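Local coordinates for protein phosphoserine aminotransferase (Bacillus circulans, PDB 2C0R) that catalyses the reversible, pyridoxal-phosphate-dependent transamination that interconverts 3-phosphohydroxypyruvate and phosphoserine on the route to L-serine, at residues A95-T100 with S105-E110. The protein carries 1 engineered substitution. Numbering follows the deposited sequence.
Sequences ANYVMT and SKALKE
The ring of Tyr97 lies against the backbone of Leu108 through a CH-pi contact: Leu108 CA sits over the centre of one face, 4.1 Å from the centroid and 10° off the normal. Apolar packing spreads from there. Tyr97 CE2 meets the methyl CB of Ala107 at 3.7 Å, while Leu108 CD1 comes to 3.6 Å from Tyr97 CD1. Leu108 extends its CG away from the backbone N (chi1 178°), which brings the branch between the two strand side chains, CD1 on Tyr97 and CD2 on Met99 CE at 3.5 Å. The methionine chain, bent at both chi2 and chi3, crosses the leucine at about a right angle and carries CE on to Ser105 CA. Strand 94-99 and helix 102-114 are the first two elements of a beta-alpha-beta crossover completed by the parallel strand 117-122; the axes of 95-99 and 105-110 approach to 8.7 Å and run nearly antiparallel, at 159°. The side chain of Ala107 is about 7 Å from the bound pyridoxal phosphate. Polar links are indirect: one water accepts from Tyr97 OH at 2.5 Å and donates to Ala107 O at 2.8 Å, and the same hydroxyl is hydrogen-bonded to Tyr145 of strand 143-149. A leucine in place of Tyr97 would probably leave this water and Tyr145 without their hydroxyl partner and strip the flat face from beneath Leu108 CA.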
loop_
_atom_site.group_PDB
_atom_site.type_symbol
_atom_site.label_atom_id
_atom_site.label_comp_id
_atom_site.label_asym_id
_atom_site.label_seq_id
_atom_site.Cartn_x
_atom_site.Cartn_y
_atom_site.Cartn_z
ATOM N N ALA A 95 21.654 15.203 8.483
ATOM C CA ALA A 95 20.189 15.210 8.465
ATOM C C ALA A 95 19.793 15.765 9.833
ATOM O O ALA A 95 20.054 15.104 10.850
ATOM C CB ALA A 95 19.655 13.830 8.228
ATOM N N ASN A 96 19.218 16.968 9.787
ATOM C CA ASN A 96 18.835 17.664 11.001
ATOM C C ASN A 96 17.390 17.382 11.383
ATOM O O ASN A 96 16.490 17.485 10.521
ATOM C CB ASN A 96 19.013 19.176 10.835
ATOM C CG ASN A 96 20.521 19.502 10.818
ATOM O OD1 ASN A 96 21.293 18.772 10.212
ATOM N ND2 ASN A 96 20.898 20.559 11.483
ATOM N N TYR A 97 17.194 17.061 12.669
ATOM C CA TYR A 97 15.885 16.670 13.217
ATOM C C TYR A 97 15.466 17.542 14.398
ATOM O O TYR A 97 16.314 17.885 15.223
ATOM C CB TYR A 97 15.911 15.169 13.634
ATOM C CG TYR A 97 15.778 14.345 12.341
ATOM C CD1 TYR A 97 16.887 14.136 11.534
ATOM C CD2 TYR A 97 14.553 13.819 11.966
ATOM C CE1 TYR A 97 16.818 13.403 10.379
ATOM C CE2 TYR A 97 14.480 13.092 10.775
ATOM C CZ TYR A 97 15.601 12.888 10.005
ATOM O OH TYR A 97 15.539 12.196 8.810
ATOM N N VAL A 98 14.182 17.911 14.440
ATOM C CA VAL A 98 13.602 18.484 15.663
ATOM C C VAL A 98 12.975 17.347 16.453
ATOM O O VAL A 98 12.085 16.690 15.879
ATOM C CB VAL A 98 12.570 19.537 15.284
ATOM C CG1 VAL A 98 11.957 20.162 16.572
ATOM C CG2 VAL A 98 13.136 20.597 14.349
ATOM N N MET A 99 13.419 17.089 17.672
ATOM C CA MET A 99 13.096 15.887 18.419
ATOM C C MET A 99 11.998 16.205 19.440
ATOM O O MET A 99 12.235 16.743 20.503
ATOM C CB MET A 99 14.308 15.253 19.104
ATOM C CG MET A 99 15.460 15.010 18.147
ATOM S SD MET A 99 15.000 13.936 16.738
ATOM C CE MET A 99 14.533 12.459 17.658
ATOM N N THR A 100 10.768 15.853 19.045
ATOM C CA THR A 100 9.564 16.248 19.784
ATOM C C THR A 100 8.842 15.066 20.373
ATOM O O THR A 100 7.746 15.246 20.935
ATOM C CB THR A 100 8.585 17.035 18.856
ATOM O OG1 THR A 100 8.540 16.332 17.593
ATOM C CG2 THR A 100 9.137 18.426 18.598
ATOM N N SER A 105 11.406 10.570 16.959
ATOM C CA SER A 105 12.458 9.597 17.287
ATOM C C SER A 105 12.539 8.494 16.242
ATOM O O SER A 105 13.634 8.021 15.887
ATOM C CB SER A 105 12.253 8.953 18.657
ATOM O OG SER A 105 12.469 9.905 19.686
ATOM N N LYS A 106 11.382 8.042 15.756
ATOM C CA LYS A 106 11.408 6.979 14.726
ATOM C C LYS A 106 12.070 7.509 13.462
ATOM O O LYS A 106 12.809 6.835 12.754
ATOM C CB LYS A 106 9.979 6.519 14.434
ATOM C CG LYS A 106 9.422 5.646 15.555
ATOM C CD LYS A 106 9.921 4.228 15.352
ATOM C CE LYS A 106 9.135 3.208 16.161
ATOM N NZ LYS A 106 7.961 2.697 15.396
ATOM N N ALA A 107 11.790 8.780 13.161
ATOM C CA ALA A 107 12.347 9.385 11.938
ATOM C C ALA A 107 13.845 9.485 12.079
ATOM O O ALA A 107 14.558 9.143 11.135
ATOM C CB ALA A 107 11.720 10.747 11.653
ATOM N N LEU A 108 14.348 9.973 13.221
ATOM C CA LEU A 108 15.796 10.121 13.371
ATOM C C LEU A 108 16.456 8.769 13.274
ATOM O O LEU A 108 17.542 8.659 12.672
ATOM C CB LEU A 108 16.079 10.765 14.745
ATOM C CG LEU A 108 17.560 10.952 15.074
ATOM C CD1 LEU A 108 18.239 11.906 14.087
ATOM C CD2 LEU A 108 17.696 11.429 16.522
ATOM N N LYS A 109 15.868 7.735 13.852
ATOM C CA LYS A 109 16.421 6.398 13.820
ATOM C C LYS A 109 16.761 5.970 12.384
ATOM O O LYS A 109 17.851 5.457 12.119
ATOM C CB LYS A 109 15.423 5.428 14.474
ATOM C CG LYS A 109 15.762 3.960 14.072
ATOM C CD LYS A 109 14.760 3.084 14.842
ATOM C CE LYS A 109 15.313 1.681 14.956
ATOM N NZ LYS A 109 14.232 0.730 15.337
ATOM N N GLU A 110 15.841 6.192 11.445
ATOM C CA GLU A 110 16.146 5.744 10.092
ATOM C C GLU A 110 17.259 6.587 9.497
ATOM O O GLU A 110 18.123 6.067 8.781
ATOM C CB GLU A 110 14.903 5.782 9.177
ATOM C CG GLU A 110 13.828 4.839 9.675
ATOM C CD GLU A 110 14.379 3.436 9.810
ATOM O OE1 GLU A 110 14.895 2.942 8.800
ATOM O OE2 GLU A 110 14.252 2.895 10.917
HETATM O O HOH W 1 13.884 10.273 8.695
#